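Local coordinates for major capsid protein (Paramecium bursaria Chlorella virus 1, PDB 5TIP) that self-assembles as trimers into the large icosahedral capsid of the virus, forming most of its glycosylated protein shell, at residues A[307-320]-A[373-387]. Residues are numbered along the deposited sequence; the frame is centred on the assembly and turned at random.
With BGC (beta-D-glucopyranose), chain G.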
loop_
_atom_site.group_PDB
_atom_site.type_symbol
_atom_site.label_atom_id
_atom_site.label_comp_id
_atom_site.label_asym_id
_atom_site.label_seq_id
_atom_site.Cartn_x
_atom_site.Cartn_y
_atom_site.Cartn_z
ATOM N N GLU A 307 -6.072 2.474 21.974
ATOM C CA GLU A 307 -7.265 1.746 22.393
ATOM C C GLU A 307 -7.708 2.154 23.793
ATOM O O GLU A 307 -8.897 2.062 24.119
ATOM C CB GLU A 307 -7.002 0.240 22.319
ATOM C CG GLU A 307 -8.079 -0.632 22.947
ATOM C CD GLU A 307 -9.436 -0.467 22.286
ATOM O OE1 GLU A 307 -9.485 -0.107 21.088
ATOM O OE2 GLU A 307 -10.457 -0.692 22.970
ATOM N N GLN A 308 -6.775 2.624 24.626
ATOM C CA GLN A 308 -7.116 3.029 25.984
ATOM C C GLN A 308 -8.152 4.145 26.009
ATOM O O GLN A 308 -8.871 4.288 27.003
ATOM C CB GLN A 308 -5.853 3.469 26.729
ATOM C CG GLN A 308 -6.039 3.644 28.226
ATOM C CD GLN A 308 -6.118 2.316 28.951
ATOM O OE1 GLN A 308 -5.121 1.605 29.076
ATOM N NE2 GLN A 308 -7.312 1.965 29.416
ATOM N N LEU A 309 -8.248 4.933 24.941
ATOM C CA LEU A 309 -9.204 6.029 24.858
ATOM C C LEU A 309 -10.516 5.638 24.187
ATOM O O LEU A 309 -11.416 6.478 24.087
ATOM C CB LEU A 309 -8.581 7.221 24.122
ATOM C CG LEU A 309 -7.294 7.790 24.726
ATOM C CD1 LEU A 309 -6.779 8.954 23.896
ATOM C CD2 LEU A 309 -7.526 8.223 26.165
ATOM N N ALA A 310 -10.647 4.398 23.719
ATOM C CA ALA A 310 -11.918 3.918 23.194
ATOM C C ALA A 310 -12.825 3.479 24.340
ATOM O O ALA A 310 -12.370 3.193 25.451
ATOM C CB ALA A 310 -11.693 2.768 22.212
ATOM N N VAL A 311 -14.127 3.421 24.061
ATOM C CA VAL A 311 -15.098 3.272 25.142
ATOM C C VAL A 311 -15.653 1.852 25.210
ATOM O O VAL A 311 -16.051 1.382 26.282
ATOM C CB VAL A 311 -16.229 4.308 24.993
ATOM C CG1 VAL A 311 -17.092 4.014 23.774
ATOM C CG2 VAL A 311 -17.064 4.390 26.265
ATOM N N LEU A 312 -15.683 1.155 24.076
ATOM C CA LEU A 312 -16.310 -0.160 24.015
ATOM C C LEU A 312 -15.395 -1.213 24.631
ATOM O O LEU A 312 -14.235 -1.350 24.230
ATOM C CB LEU A 312 -16.650 -0.526 22.571
ATOM C CG LEU A 312 -17.411 -1.843 22.393
ATOM C CD1 LEU A 312 -18.736 -1.823 23.147
ATOM C CD2 LEU A 312 -17.634 -2.160 20.920
ATOM N N ASP A 313 -15.917 -1.948 25.613
ATOM C CA ASP A 313 -15.158 -3.021 26.247
ATOM C C ASP A 313 -15.322 -4.349 25.519
ATOM O O ASP A 313 -14.329 -5.007 25.197
ATOM C CB ASP A 313 -15.573 -3.183 27.712
ATOM C CG ASP A 313 -14.864 -4.338 28.389
ATOM O OD1 ASP A 313 -13.622 -4.417 28.278
ATOM O OD2 ASP A 313 -15.544 -5.170 29.025
ATOM N N SER A 314 -16.561 -4.762 25.265
ATOM C CA SER A 314 -16.818 -6.014 24.570
ATOM C C SER A 314 -18.109 -5.883 23.776
ATOM O O SER A 314 -18.912 -4.977 24.008
ATOM C CB SER A 314 -16.899 -7.193 25.546
ATOM O OG SER A 314 -17.978 -7.037 26.453
ATOM N N ALA A 315 -18.301 -6.801 22.831
ATOM C CA ALA A 315 -19.490 -6.754 21.993
ATOM C C ALA A 315 -19.751 -8.121 21.381
ATOM O O ALA A 315 -18.832 -8.922 21.194
ATOM C CB ALA A 315 -19.354 -5.701 20.888
ATOM N N LYS A 316 -21.020 -8.368 21.070
ATOM C CA LYS A 316 -21.435 -9.550 20.331
ATOM C C LYS A 316 -22.751 -9.231 19.641
ATOM O O LYS A 316 -23.465 -8.303 20.027
ATOM C CB LYS A 316 -21.587 -10.777 21.237
ATOM C CG LYS A 316 -22.806 -10.726 22.150
ATOM C CD LYS A 316 -22.962 -12.009 22.953
ATOM C CE LYS A 316 -24.105 -11.902 23.952
ATOM N NZ LYS A 316 -24.216 -13.122 24.798
ATOM N N ILE A 317 -23.061 -10.011 18.613
ATOM C CA ILE A 317 -24.298 -9.864 17.859
ATOM C C ILE A 317 -25.182 -11.065 18.153
ATOM O O ILE A 317 -24.708 -12.207 18.173
ATOM C CB ILE A 317 -24.032 -9.733 16.347
ATOM C CG1 ILE A 317 -23.156 -8.514 16.064
ATOM C CG2 ILE A 317 -25.341 -9.635 15.580
ATOM C CD1 ILE A 317 -22.764 -8.375 14.611
ATOM N N GLN A 318 -26.464 -10.806 18.392
ATOM C CA GLN A 318 -27.440 -11.855 18.637
ATOM C C GLN A 318 -28.406 -11.931 17.464
ATOM O O GLN A 318 -28.887 -10.904 16.971
ATOM C CB GLN A 318 -28.209 -11.607 19.938
ATOM C CG GLN A 318 -27.352 -11.703 21.194
ATOM C CD GLN A 318 -28.178 -11.724 22.468
ATOM O OE1 GLN A 318 -29.305 -12.221 22.482
ATOM N NE2 GLN A 318 -27.619 -11.184 23.547
ATOM N N LEU A 319 -28.690 -13.153 17.026
ATOM C CA LEU A 319 -29.566 -13.413 15.890
ATOM C C LEU A 319 -30.747 -14.223 16.404
ATOM O O LEU A 319 -30.603 -15.414 16.704
ATOM C CB LEU A 319 -28.810 -14.150 14.784
ATOM C CG LEU A 319 -29.363 -14.151 13.358
ATOM C CD1 LEU A 319 -28.250 -14.506 12.389
ATOM C CD2 LEU A 319 -30.520 -15.128 13.208
ATOM N N ASN A 320 -31.907 -13.574 16.505
ATOM C CA ASN A 320 -33.120 -14.197 17.032
ATOM C C ASN A 320 -32.894 -14.747 18.439
ATOM O O ASN A 320 -33.324 -15.854 18.771
ATOM C CB ASN A 320 -33.635 -15.287 16.090
ATOM C CG ASN A 320 -34.090 -14.730 14.755
ATOM O OD1 ASN A 320 -34.629 -13.625 14.683
ATOM N ND2 ASN A 320 -33.868 -15.490 13.687
ATOM N N ILE A 373 -34.122 -12.085 8.930
ATOM C CA ILE A 373 -33.836 -12.163 10.357
ATOM C C ILE A 373 -34.829 -11.267 11.076
ATOM O O ILE A 373 -34.873 -10.054 10.833
ATOM C CB ILE A 373 -32.391 -11.752 10.673
ATOM C CG1 ILE A 373 -31.410 -12.577 9.837
ATOM C CG2 ILE A 373 -32.109 -11.907 12.158
ATOM C CD1 ILE A 373 -29.979 -12.131 9.974
ATOM N N ASP A 374 -35.629 -11.864 11.963
ATOM C CA ASP A 374 -36.629 -11.089 12.689
ATOM C C ASP A 374 -35.983 -10.204 13.747
ATOM O O ASP A 374 -36.359 -9.037 13.897
ATOM C CB ASP A 374 -37.654 -12.027 13.326
ATOM C CG ASP A 374 -38.593 -12.643 12.308
ATOM O OD1 ASP A 374 -38.784 -12.037 11.233
ATOM O OD2 ASP A 374 -39.141 -13.731 12.582
ATOM N N ASN A 375 -35.012 -10.736 14.486
ATOM C CA ASN A 375 -34.374 -10.006 15.575
ATOM C C ASN A 375 -32.863 -10.112 15.426
ATOM O O ASN A 375 -32.290 -11.191 15.605
ATOM C CB ASN A 375 -34.827 -10.539 16.937
ATOM C CG ASN A 375 -34.302 -9.708 18.100
ATOM O OD1 ASN A 375 -33.098 -9.477 18.227
ATOM N ND2 ASN A 375 -35.210 -9.250 18.952
ATOM N N ALA A 376 -32.224 -8.992 15.103
ATOM C CA ALA A 376 -30.774 -8.871 15.113
ATOM C C ALA A 376 -30.411 -7.783 16.109
ATOM O O ALA A 376 -30.915 -6.659 16.015
ATOM C CB ALA A 376 -30.225 -8.537 13.725
ATOM N N THR A 377 -29.536 -8.110 17.054
ATOM C CA THR A 377 -29.231 -7.218 18.161
ATOM C C THR A 377 -27.727 -7.128 18.362
ATOM O O THR A 377 -27.020 -8.138 18.303
ATOM C CB THR A 377 -29.906 -7.702 19.452
ATOM O OG1 THR A 377 -31.323 -7.780 19.250
ATOM C CG2 THR A 377 -29.616 -6.753 20.601
ATOM N N LEU A 378 -27.246 -5.911 18.599
ATOM C CA LEU A 378 -25.850 -5.665 18.940
ATOM C C LEU A 378 -25.755 -5.465 20.448
ATOM O O LEU A 378 -26.179 -4.429 20.971
ATOM C CB LEU A 378 -25.314 -4.450 18.188
ATOM C CG LEU A 378 -23.873 -4.047 18.502
ATOM C CD1 LEU A 378 -22.896 -5.131 18.071
ATOM C CD2 LEU A 378 -23.530 -2.717 17.848
ATOM N N SER A 379 -25.212 -6.457 21.146
ATOM C CA SER A 379 -25.064 -6.397 22.594
ATOM C C SER A 379 -23.725 -5.749 22.926
ATOM O O SER A 379 -22.670 -6.257 22.532
ATOM C CB SER A 379 -25.160 -7.792 23.208
ATOM O OG SER A 379 -25.085 -7.737 24.621
ATOM N N LEU A 380 -23.767 -4.642 23.661
ATOM C CA LEU A 380 -22.585 -3.848 23.954
ATOM C C LEU A 380 -22.307 -3.842 25.450
ATOM O O LEU A 380 -23.220 -3.965 26.270
ATOM C CB LEU A 380 -22.749 -2.405 23.464
ATOM C CG LEU A 380 -22.974 -2.196 21.967
ATOM C CD1 LEU A 380 -23.212 -0.727 21.674
ATOM C CD2 LEU A 380 -21.786 -2.715 21.175
ATOM N N THR A 381 -21.028 -3.708 25.792
ATOM C CA THR A 381 -20.596 -3.510 27.169
ATOM C C THR A 381 -19.476 -2.483 27.166
ATOM O O THR A 381 -18.488 -2.644 26.444
ATOM C CB THR A 381 -20.118 -4.820 27.810
ATOM O OG1 THR A 381 -21.205 -5.753 27.861
ATOM C CG2 THR A 381 -19.609 -4.569 29.224
ATOM N N TYR A 382 -19.633 -1.435 27.966
ATOM C CA TYR A 382 -18.700 -0.320 27.973
ATOM C C TYR A 382 -17.679 -0.474 29.091
ATOM O O TYR A 382 -17.913 -1.148 30.097
ATOM C CB TYR A 382 -19.447 1.008 28.128
ATOM C CG TYR A 382 -20.492 1.234 27.063
ATOM C CD1 TYR A 382 -20.132 1.631 25.785
ATOM C CD2 TYR A 382 -21.839 1.039 27.333
ATOM C CE1 TYR A 382 -21.083 1.834 24.808
ATOM C CE2 TYR A 382 -22.797 1.240 26.360
ATOM C CZ TYR A 382 -22.413 1.637 25.099
ATOM O OH TYR A 382 -23.360 1.839 24.122
ATOM N N LYS A 383 -16.528 0.160 28.893
ATOM C CA LYS A 383 -15.521 0.218 29.935
ATOM C C LYS A 383 -15.980 1.136 31.062
ATOM O O LYS A 383 -16.908 1.937 30.913
ATOM C CB LYS A 383 -14.189 0.712 29.370
ATOM C CG LYS A 383 -13.647 -0.124 28.224
ATOM C CD LYS A 383 -12.365 0.481 27.681
ATOM C CE LYS A 383 -11.848 -0.293 26.481
ATOM N NZ LYS A 383 -10.636 0.352 25.903
ATOM N N THR A 384 -15.315 1.013 32.206
ATOM C CA THR A 384 -15.562 1.915 33.325
ATOM C C THR A 384 -14.754 3.185 33.097
ATOM O O THR A 384 -13.521 3.169 33.179
ATOM C CB THR A 384 -15.187 1.253 34.647
ATOM O OG1 THR A 384 -15.951 0.053 34.818
ATOM C CG2 THR A 384 -15.470 2.191 35.807
ATOM N N CYS A 385 -15.446 4.287 32.805
ATOM C CA CYS A 385 -14.792 5.561 32.508
ATOM C C CYS A 385 -14.347 6.216 33.818
ATOM O O CYS A 385 -14.844 7.263 34.238
ATOM C CB CYS A 385 -15.729 6.461 31.718
ATOM S SG CYS A 385 -16.538 5.630 30.335
ATOM N N SER A 386 -13.377 5.572 34.465
ATOM C CA SER A 386 -12.937 5.972 35.793
ATOM C C SER A 386 -11.548 6.591 35.822
ATOM O O SER A 386 -11.129 7.070 36.882
ATOM C CB SER A 386 -12.965 4.765 36.742
ATOM O OG SER A 386 -12.135 3.723 36.258
ATOM N N ILE A 387 -10.827 6.604 34.705
ATOM C CA ILE A 387 -9.470 7.142 34.679
ATOM C C ILE A 387 -9.522 8.661 34.626
ATOM O O ILE A 387 -10.353 9.246 33.921
ATOM C CB ILE A 387 -8.684 6.584 33.482
ATOM C CG1 ILE A 387 -8.708 5.057 33.476
ATOM C CG2 ILE A 387 -7.250 7.091 33.514
ATOM C CD1 ILE A 387 -7.999 4.474 32.279
HETATM C C2 BGC G . -4.284 4.299 37.120
HETATM C C3 BGC G . -4.463 4.595 38.602
HETATM C C4 BGC G . -5.444 5.744 38.774
HETATM C C5 BGC G . -6.749 5.441 38.052
HETATM C C6 BGC G . -7.735 6.593 38.203
HETATM C C1 BGC G . -5.625 4.118 36.417
HETATM O O2 BGC G . -3.496 3.115 36.962
HETATM O O3 BGC G . -3.205 4.988 39.153
HETATM O O4 BGC G . -5.699 5.963 40.166
HETATM O O5 BGC G . -6.498 5.219 36.666
HETATM O O6 BGC G . -7.229 7.745 37.520
HETATM O O HOH W 1 -20.799 -7.883 25.651
HETATM O O HOH W 2 -35.803 -14.399 11.556
#
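Lys-383 reaches across to the short 3-10 segment 307-309 with its chain fully extended beyond CG, and its ammonium forms a salt bridge with Glu-307, NZ to OE2 3.1 Å, approaching from above the carboxylate plane. On the way its methylenes run past the backbone carbonyls of Ala-310, Val-311 and Leu-312, and CG packs on Asp-313 CB. Its backbone N donates an almost straight bond to Val-311 O (2.9 Å, 177° at the hydrogen), which fixes the root of this long arm.

Next to it the strands pass through a classic beta bulge: Asp-313 N and Ser-314 N both donate to Thr-381 O, at 2.8 and 3.1 Å. Beyond the bulge the antiparallel pairing is regular as far as Leu-319 with Ala-376. One face carries apolar side chains; Leu-380 CD2 touches Leu-312 CD1 (3.7 Å) and also Ala-315 CB, while Ile-317 CG1 meets Leu-378 CD1. The other face is polar, and there a water joins Ser-314 OG to Thr-381 OG1.

At the far end Asn-320, with CG anti to its carbonyl carbon (chi1 -65°), turns OD1 back to accept from Asn-375 N at 2.9 Å, while its own N donates to Asn-375 O. Leu-319 crosses Ile-373 at about a right angle, CD2 to CG2 3.7 Å, and both residues also pack against the N-terminal region of a second subunit.

The pair belongs to the second of the two jelly-roll domains expected for this capsid family. Its apolar face meets Trp-263 and Phe-265 of strand 257-266, while Ile-387 borders a glycan glucose. Within the sheet, strand 312-319 is flanked by 322-329, and strand 376-387 by 247-251.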